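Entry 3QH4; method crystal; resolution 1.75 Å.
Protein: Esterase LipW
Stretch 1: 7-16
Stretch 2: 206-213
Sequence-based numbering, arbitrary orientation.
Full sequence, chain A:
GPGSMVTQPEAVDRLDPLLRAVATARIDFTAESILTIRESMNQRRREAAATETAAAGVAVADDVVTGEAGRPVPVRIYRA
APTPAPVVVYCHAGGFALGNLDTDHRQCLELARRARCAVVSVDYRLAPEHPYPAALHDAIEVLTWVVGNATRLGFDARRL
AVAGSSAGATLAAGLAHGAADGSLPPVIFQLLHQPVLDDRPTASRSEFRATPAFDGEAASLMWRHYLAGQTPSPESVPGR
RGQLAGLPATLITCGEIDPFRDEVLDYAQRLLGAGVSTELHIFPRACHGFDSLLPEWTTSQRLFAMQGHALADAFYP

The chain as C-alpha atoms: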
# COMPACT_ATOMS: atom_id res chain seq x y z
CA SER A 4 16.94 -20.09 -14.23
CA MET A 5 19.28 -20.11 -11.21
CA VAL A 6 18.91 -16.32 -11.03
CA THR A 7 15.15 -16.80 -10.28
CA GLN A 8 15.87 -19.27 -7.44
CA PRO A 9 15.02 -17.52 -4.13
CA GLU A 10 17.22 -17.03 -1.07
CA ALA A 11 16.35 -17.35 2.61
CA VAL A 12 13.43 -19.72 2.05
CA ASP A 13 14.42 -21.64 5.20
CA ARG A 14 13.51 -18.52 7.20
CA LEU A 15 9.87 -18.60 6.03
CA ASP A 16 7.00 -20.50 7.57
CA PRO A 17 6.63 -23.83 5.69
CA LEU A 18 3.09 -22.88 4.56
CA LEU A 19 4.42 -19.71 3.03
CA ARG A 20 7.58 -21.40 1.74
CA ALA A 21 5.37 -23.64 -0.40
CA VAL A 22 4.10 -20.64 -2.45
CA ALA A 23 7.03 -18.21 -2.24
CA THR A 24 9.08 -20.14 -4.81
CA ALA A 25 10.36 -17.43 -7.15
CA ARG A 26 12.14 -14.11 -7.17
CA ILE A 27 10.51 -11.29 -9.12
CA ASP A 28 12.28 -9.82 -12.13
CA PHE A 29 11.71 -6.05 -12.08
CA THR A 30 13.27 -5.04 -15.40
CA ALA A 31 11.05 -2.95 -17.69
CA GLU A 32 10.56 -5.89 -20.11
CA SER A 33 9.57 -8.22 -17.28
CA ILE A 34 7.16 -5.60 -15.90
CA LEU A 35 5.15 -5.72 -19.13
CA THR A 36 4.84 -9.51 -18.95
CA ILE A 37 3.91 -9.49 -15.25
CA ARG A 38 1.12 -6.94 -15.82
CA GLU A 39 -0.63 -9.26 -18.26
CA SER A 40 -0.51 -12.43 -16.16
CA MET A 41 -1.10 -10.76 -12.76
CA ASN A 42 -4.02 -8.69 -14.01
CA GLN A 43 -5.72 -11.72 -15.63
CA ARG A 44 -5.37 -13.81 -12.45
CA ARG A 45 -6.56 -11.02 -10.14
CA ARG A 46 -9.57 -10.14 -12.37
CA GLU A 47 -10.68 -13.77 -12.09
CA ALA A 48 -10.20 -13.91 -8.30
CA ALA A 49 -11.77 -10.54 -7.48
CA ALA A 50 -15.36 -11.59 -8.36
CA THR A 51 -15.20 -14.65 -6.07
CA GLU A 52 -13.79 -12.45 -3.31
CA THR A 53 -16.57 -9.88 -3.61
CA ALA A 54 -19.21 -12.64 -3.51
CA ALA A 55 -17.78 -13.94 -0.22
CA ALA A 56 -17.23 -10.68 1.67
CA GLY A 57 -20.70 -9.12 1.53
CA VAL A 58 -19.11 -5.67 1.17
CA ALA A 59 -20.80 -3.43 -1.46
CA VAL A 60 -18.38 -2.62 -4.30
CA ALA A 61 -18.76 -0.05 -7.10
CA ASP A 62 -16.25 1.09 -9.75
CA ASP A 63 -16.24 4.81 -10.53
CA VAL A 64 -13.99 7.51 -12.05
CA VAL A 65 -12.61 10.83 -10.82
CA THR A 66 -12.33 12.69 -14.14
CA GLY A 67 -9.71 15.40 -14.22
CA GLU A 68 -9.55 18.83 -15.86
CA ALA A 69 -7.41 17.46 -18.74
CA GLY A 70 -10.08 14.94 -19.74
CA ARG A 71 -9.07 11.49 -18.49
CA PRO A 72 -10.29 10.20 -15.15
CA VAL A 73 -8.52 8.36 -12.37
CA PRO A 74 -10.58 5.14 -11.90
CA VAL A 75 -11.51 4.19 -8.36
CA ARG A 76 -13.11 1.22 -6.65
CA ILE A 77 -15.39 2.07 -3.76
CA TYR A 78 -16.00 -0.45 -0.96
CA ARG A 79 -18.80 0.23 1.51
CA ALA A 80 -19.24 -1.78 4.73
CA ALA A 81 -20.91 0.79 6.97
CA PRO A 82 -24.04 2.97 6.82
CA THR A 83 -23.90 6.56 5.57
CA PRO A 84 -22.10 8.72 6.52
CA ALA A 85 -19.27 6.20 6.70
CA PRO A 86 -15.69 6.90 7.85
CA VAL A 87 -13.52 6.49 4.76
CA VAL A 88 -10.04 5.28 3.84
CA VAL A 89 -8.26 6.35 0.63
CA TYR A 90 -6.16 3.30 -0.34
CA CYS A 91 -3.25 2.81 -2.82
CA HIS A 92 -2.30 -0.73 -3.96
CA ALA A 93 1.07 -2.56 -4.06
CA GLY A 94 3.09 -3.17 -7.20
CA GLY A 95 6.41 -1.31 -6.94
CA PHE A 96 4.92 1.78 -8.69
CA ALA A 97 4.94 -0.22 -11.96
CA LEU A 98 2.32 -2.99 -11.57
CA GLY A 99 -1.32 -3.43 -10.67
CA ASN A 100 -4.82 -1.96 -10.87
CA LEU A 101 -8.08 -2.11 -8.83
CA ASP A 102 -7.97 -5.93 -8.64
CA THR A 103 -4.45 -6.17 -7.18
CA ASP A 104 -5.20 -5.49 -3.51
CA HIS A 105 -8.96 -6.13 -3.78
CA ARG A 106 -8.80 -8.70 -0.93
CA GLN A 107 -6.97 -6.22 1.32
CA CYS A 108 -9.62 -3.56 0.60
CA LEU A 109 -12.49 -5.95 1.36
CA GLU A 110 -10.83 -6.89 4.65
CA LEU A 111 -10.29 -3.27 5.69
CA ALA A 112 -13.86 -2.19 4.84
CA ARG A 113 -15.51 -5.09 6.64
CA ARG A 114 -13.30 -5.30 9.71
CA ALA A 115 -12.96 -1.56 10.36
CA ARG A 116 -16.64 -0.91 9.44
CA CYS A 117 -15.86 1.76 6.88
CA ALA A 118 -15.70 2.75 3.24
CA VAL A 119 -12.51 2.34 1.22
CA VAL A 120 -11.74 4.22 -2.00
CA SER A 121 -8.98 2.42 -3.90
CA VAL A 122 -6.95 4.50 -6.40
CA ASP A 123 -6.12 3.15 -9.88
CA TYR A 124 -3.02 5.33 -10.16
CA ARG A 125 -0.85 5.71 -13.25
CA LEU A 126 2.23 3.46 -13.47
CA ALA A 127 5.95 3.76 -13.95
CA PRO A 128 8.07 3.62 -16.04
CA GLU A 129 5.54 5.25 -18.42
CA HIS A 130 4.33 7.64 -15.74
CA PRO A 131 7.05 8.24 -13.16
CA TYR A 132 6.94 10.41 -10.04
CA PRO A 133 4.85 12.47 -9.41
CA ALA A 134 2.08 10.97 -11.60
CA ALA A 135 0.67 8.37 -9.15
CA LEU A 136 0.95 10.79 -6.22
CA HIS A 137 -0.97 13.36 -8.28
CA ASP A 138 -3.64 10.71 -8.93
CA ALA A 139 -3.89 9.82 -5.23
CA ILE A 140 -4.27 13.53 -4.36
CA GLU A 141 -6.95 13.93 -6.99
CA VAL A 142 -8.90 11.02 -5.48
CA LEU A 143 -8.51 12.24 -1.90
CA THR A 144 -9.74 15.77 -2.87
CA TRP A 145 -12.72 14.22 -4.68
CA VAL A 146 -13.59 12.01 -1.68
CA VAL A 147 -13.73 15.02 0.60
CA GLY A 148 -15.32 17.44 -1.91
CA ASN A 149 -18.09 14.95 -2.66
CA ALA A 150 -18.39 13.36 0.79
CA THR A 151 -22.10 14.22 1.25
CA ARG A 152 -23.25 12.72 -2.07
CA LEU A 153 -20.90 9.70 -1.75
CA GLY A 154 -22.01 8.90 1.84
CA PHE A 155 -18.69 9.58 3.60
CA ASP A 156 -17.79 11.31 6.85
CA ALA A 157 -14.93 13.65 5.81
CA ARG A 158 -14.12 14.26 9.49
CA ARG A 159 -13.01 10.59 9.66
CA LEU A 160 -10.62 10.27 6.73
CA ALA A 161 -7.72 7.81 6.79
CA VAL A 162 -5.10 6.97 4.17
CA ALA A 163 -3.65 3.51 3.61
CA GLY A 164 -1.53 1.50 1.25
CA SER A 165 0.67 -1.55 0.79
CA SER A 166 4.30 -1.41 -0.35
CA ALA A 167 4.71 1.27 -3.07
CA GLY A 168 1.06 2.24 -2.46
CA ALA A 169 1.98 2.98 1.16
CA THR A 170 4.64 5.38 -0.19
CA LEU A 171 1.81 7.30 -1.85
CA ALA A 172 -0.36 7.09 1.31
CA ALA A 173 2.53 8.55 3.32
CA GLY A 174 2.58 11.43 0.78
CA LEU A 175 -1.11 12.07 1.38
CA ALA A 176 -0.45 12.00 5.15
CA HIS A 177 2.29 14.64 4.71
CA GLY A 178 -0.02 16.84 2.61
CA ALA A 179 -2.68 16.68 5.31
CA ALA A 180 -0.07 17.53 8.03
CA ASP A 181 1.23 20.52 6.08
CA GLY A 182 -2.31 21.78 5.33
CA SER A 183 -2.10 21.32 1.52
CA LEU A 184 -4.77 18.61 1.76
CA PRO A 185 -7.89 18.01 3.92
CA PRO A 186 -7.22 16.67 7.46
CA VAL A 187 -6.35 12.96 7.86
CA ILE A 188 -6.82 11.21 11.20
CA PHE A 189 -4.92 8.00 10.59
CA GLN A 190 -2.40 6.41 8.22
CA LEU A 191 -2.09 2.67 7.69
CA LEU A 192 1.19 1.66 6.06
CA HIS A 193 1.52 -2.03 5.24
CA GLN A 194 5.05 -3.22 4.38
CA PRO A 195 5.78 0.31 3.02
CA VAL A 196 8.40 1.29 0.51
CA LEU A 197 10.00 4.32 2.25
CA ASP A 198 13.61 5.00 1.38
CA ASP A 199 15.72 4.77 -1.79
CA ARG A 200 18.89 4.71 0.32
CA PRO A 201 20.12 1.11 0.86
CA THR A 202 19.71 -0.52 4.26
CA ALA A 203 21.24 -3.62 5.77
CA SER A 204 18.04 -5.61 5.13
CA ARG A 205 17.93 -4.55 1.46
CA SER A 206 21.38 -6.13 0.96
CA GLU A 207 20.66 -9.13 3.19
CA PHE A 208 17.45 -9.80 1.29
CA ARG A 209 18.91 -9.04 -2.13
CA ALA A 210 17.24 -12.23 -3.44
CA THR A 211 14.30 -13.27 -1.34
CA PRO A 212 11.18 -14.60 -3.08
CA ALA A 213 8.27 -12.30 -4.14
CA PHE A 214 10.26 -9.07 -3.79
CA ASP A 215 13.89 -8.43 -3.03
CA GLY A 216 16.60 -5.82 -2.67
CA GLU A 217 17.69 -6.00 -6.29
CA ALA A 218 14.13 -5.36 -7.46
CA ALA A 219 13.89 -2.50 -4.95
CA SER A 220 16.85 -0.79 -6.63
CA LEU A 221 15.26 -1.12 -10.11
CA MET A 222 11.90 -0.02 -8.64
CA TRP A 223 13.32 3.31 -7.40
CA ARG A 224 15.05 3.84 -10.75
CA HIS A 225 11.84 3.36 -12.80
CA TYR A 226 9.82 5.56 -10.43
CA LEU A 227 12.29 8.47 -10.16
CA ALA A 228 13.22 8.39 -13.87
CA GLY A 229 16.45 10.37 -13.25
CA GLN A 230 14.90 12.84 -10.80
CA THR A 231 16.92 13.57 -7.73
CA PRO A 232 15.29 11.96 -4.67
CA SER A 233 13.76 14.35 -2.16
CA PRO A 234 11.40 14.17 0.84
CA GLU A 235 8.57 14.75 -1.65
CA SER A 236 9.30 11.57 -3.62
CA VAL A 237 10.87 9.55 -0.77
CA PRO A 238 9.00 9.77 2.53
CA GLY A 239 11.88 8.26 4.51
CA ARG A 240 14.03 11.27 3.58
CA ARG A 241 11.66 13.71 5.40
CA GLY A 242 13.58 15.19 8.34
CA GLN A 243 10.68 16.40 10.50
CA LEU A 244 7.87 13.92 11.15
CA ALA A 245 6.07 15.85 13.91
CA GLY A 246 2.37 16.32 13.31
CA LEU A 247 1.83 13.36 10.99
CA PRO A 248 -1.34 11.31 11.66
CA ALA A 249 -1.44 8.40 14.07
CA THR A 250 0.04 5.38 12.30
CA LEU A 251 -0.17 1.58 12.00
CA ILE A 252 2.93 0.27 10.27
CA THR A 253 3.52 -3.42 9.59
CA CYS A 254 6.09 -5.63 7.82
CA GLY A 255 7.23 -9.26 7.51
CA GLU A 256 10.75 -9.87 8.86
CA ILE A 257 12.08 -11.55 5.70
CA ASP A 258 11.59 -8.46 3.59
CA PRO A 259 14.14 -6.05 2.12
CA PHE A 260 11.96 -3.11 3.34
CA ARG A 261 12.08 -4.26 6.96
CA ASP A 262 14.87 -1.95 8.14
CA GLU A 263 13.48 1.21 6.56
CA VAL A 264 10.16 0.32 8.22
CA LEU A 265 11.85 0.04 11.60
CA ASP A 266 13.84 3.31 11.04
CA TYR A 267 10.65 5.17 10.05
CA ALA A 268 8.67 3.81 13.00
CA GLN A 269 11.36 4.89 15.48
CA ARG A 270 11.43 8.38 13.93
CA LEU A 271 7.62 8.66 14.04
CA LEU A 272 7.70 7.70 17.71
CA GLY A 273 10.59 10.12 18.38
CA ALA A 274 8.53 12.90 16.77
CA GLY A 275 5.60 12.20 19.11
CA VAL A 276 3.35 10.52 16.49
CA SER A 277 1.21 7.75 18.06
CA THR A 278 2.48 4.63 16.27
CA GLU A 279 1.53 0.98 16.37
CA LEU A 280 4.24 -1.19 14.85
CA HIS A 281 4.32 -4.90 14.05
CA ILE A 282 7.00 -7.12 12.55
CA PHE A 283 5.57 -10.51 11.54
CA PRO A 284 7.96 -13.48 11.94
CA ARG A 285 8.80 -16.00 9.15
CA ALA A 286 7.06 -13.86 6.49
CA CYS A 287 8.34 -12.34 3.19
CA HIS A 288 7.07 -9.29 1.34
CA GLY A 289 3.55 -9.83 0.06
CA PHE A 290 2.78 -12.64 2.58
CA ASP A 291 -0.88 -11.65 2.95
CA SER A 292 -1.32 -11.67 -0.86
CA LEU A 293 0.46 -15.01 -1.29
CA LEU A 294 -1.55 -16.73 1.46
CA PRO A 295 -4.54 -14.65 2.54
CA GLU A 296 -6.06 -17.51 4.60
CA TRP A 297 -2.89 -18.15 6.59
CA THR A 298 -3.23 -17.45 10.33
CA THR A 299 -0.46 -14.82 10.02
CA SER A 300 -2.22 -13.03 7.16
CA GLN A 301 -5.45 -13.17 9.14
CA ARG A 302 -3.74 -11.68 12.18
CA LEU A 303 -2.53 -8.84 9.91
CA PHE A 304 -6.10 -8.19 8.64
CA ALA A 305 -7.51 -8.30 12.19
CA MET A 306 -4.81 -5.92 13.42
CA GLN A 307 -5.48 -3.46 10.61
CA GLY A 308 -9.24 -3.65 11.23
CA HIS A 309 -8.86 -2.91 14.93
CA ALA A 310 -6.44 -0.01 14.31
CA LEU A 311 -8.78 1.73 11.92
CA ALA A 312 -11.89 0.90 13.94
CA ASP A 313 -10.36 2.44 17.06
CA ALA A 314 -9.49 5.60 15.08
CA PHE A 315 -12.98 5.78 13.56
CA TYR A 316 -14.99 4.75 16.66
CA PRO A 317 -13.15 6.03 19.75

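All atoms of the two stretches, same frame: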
# COMPACT_ATOMS: atom_id res chain seq x y z
N THR A 7 16.50 -16.80 -10.87
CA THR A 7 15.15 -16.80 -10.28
C THR A 7 15.03 -17.55 -8.94
O THR A 7 14.06 -17.34 -8.20
CB THR A 7 14.07 -17.37 -11.28
OG1 THR A 7 14.26 -16.78 -12.57
CG2 THR A 7 12.66 -17.02 -10.80
N GLN A 8 15.97 -18.44 -8.64
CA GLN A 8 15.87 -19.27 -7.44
C GLN A 8 15.98 -18.39 -6.19
O GLN A 8 16.94 -17.64 -6.08
CB GLN A 8 17.00 -20.28 -7.43
CG GLN A 8 16.82 -21.39 -6.43
CD GLN A 8 15.70 -22.34 -6.82
OE1 GLN A 8 15.43 -22.58 -8.01
NE2 GLN A 8 15.04 -22.89 -5.80
N PRO A 9 15.00 -18.46 -5.28
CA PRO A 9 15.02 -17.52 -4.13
C PRO A 9 15.93 -17.89 -2.99
O PRO A 9 16.17 -19.09 -2.72
CB PRO A 9 13.57 -17.54 -3.62
CG PRO A 9 13.04 -18.91 -4.04
CD PRO A 9 13.77 -19.26 -5.34
N GLU A 10 16.40 -16.86 -2.29
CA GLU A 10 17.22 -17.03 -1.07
C GLU A 10 16.37 -16.91 0.16
O GLU A 10 15.29 -16.29 0.14
CB GLU A 10 18.40 -16.03 -1.02
CG GLU A 10 19.38 -16.18 -2.19
CD GLU A 10 20.49 -15.14 -2.19
OE1 GLU A 10 20.62 -14.40 -1.15
OE2 GLU A 10 21.21 -15.06 -3.21
N ALA A 11 16.89 -17.48 1.25
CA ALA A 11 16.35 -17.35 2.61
C ALA A 11 15.02 -18.06 2.80
O ALA A 11 14.26 -17.75 3.72
CB ALA A 11 16.20 -15.85 3.02
N VAL A 12 14.73 -19.04 1.94
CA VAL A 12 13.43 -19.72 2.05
C VAL A 12 13.29 -20.50 3.36
O VAL A 12 12.17 -20.69 3.85
CB VAL A 12 13.10 -20.59 0.81
CG1 VAL A 12 13.13 -19.71 -0.43
CG2 VAL A 12 14.03 -21.76 0.70
N ASP A 13 14.42 -20.92 3.93
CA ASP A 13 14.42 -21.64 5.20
C ASP A 13 13.91 -20.76 6.35
O ASP A 13 13.51 -21.29 7.40
CB ASP A 13 15.82 -22.21 5.53
CG ASP A 13 16.90 -21.12 5.69
OD1 ASP A 13 16.99 -20.20 4.85
OD2 ASP A 13 17.68 -21.22 6.68
N ARG A 14 13.93 -19.44 6.14
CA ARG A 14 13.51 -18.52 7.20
C ARG A 14 12.03 -18.20 7.13
O ARG A 14 11.52 -17.41 7.93
CB ARG A 14 14.37 -17.25 7.15
CG ARG A 14 15.81 -17.59 7.60
CD ARG A 14 16.79 -16.48 7.43
NE ARG A 14 16.57 -15.37 8.35
CZ ARG A 14 17.18 -14.19 8.20
NH1 ARG A 14 18.04 -13.99 7.18
NH2 ARG A 14 16.93 -13.21 9.05
N LEU A 15 11.32 -18.83 6.19
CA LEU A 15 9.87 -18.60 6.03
C LEU A 15 9.12 -19.75 6.64
O LEU A 15 9.60 -20.88 6.65
CB LEU A 15 9.50 -18.52 4.54
CG LEU A 15 10.22 -17.45 3.72
CD1 LEU A 15 9.76 -17.45 2.29
CD2 LEU A 15 9.96 -16.08 4.36
N ASP A 16 7.92 -19.46 7.14
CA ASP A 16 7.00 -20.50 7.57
C ASP A 16 6.81 -21.53 6.43
O ASP A 16 6.65 -21.14 5.27
CB ASP A 16 5.63 -19.86 7.92
CG ASP A 16 4.68 -20.86 8.57
OD1 ASP A 16 4.19 -21.76 7.88
OD2 ASP A 16 4.45 -20.73 9.80
N SER A 206 20.25 -5.31 1.41
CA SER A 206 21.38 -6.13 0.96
C SER A 206 21.23 -7.58 1.42
O SER A 206 21.47 -8.52 0.66
CB SER A 206 22.69 -5.50 1.46
OG SER A 206 22.78 -4.12 1.03
N GLU A 207 20.83 -7.77 2.68
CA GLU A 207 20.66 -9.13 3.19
C GLU A 207 19.63 -9.88 2.35
O GLU A 207 19.83 -11.06 1.99
CB GLU A 207 20.17 -9.08 4.63
CG GLU A 207 19.96 -10.47 5.20
CD GLU A 207 19.58 -10.49 6.66
OE1 GLU A 207 19.20 -9.44 7.21
OE2 GLU A 207 19.60 -11.61 7.24
N PHE A 208 18.52 -9.21 2.05
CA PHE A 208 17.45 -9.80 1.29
C PHE A 208 17.50 -9.35 -0.17
O PHE A 208 16.47 -9.01 -0.77
CB PHE A 208 16.11 -9.52 1.96
CG PHE A 208 16.04 -10.01 3.38
CD1 PHE A 208 16.44 -11.30 3.70
CD2 PHE A 208 15.63 -9.16 4.40
CE1 PHE A 208 16.39 -11.76 5.04
CE2 PHE A 208 15.56 -9.59 5.72
CZ PHE A 208 15.96 -10.90 6.05
N ARG A 209 18.70 -9.39 -0.75
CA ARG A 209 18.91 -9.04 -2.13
C ARG A 209 18.15 -10.00 -3.03
O ARG A 209 17.91 -9.67 -4.20
CB ARG A 209 20.41 -9.09 -2.51
CG ARG A 209 21.09 -10.47 -2.27
CD ARG A 209 22.62 -10.43 -2.47
NE ARG A 209 23.28 -9.78 -1.33
CZ ARG A 209 24.61 -9.71 -1.14
NH1 ARG A 209 25.46 -10.23 -2.03
NH2 ARG A 209 25.07 -9.14 -0.05
N ALA A 210 17.75 -11.17 -2.51
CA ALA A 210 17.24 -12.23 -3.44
C ALA A 210 16.17 -13.13 -2.85
O ALA A 210 15.98 -14.28 -3.28
CB ALA A 210 18.42 -13.04 -4.01
N THR A 211 15.47 -12.59 -1.88
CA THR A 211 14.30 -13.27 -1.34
C THR A 211 13.21 -13.47 -2.40
O THR A 211 13.14 -12.73 -3.41
CB THR A 211 13.72 -12.42 -0.17
OG1 THR A 211 13.72 -11.03 -0.52
CG2 THR A 211 14.55 -12.62 1.08
N PRO A 212 12.32 -14.46 -2.18
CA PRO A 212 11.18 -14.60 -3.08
C PRO A 212 10.21 -13.41 -3.01
O PRO A 212 10.24 -12.65 -2.04
CB PRO A 212 10.49 -15.86 -2.57
CG PRO A 212 10.80 -15.90 -1.08
CD PRO A 212 12.17 -15.25 -0.93
N ALA A 213 9.39 -13.26 -4.05
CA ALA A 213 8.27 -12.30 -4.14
C ALA A 213 8.71 -10.85 -4.39
O ALA A 213 8.27 -10.23 -5.36
CB ALA A 213 7.30 -12.42 -2.94
O HOH W 1 18.77 -12.55 -0.15
O HOH W 2 17.47 -10.68 9.18

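The two stretches lie nearly 200 residues apart in sequence. Pro9 sits beside Pro212 and Glu10 beside Thr211. One direct backbone hydrogen bond joins them: Glu10 N donates to Ala210 O at 2.8 Å, almost linearly. Pro9 CA also makes a CA-H...O contact with Ala210 O at 3.5 Å. A CA-H...O contact, Thr211 CA to Glu10 O at 3.5 Å, runs the other way.

Glu10 has chi1 m and chi2 t. This extended side chain passes Ala210, with CD 3.5 Å from Ala210 CB. Its carboxylate meets water 1, which donates to Glu10 OE1 and Glu207 O and accepts from Ala210 N. The water thus ties the Glu10 carboxylate to Glu207 O and Ala210 N.

Pro212 is packed by Pro9 (CB to CB, 3.7 Å) and by Leu15, an m,t rotamer whose CD1 lies 3.9 Å from Pro212 CG.

Arg14 (m, t, p) points its CA-to-CB bond toward stretch 2. Glu207 starts sideways, but its t,t chain brings the carboxylate nearer. Arg14 NH1 and Glu207 OE2 form a salt bridge at 2.8 Å, near the guanidinium plane. Water 2 links Arg14 NH2 to Glu207 OE1. Arg14 NH1 also approaches the Phe208 ring edge, 3.5 Å from CE1.

Within stretch 2, Arg209 turns back through chi1 p, and its NE donates to Ser206 O at 3.0 Å.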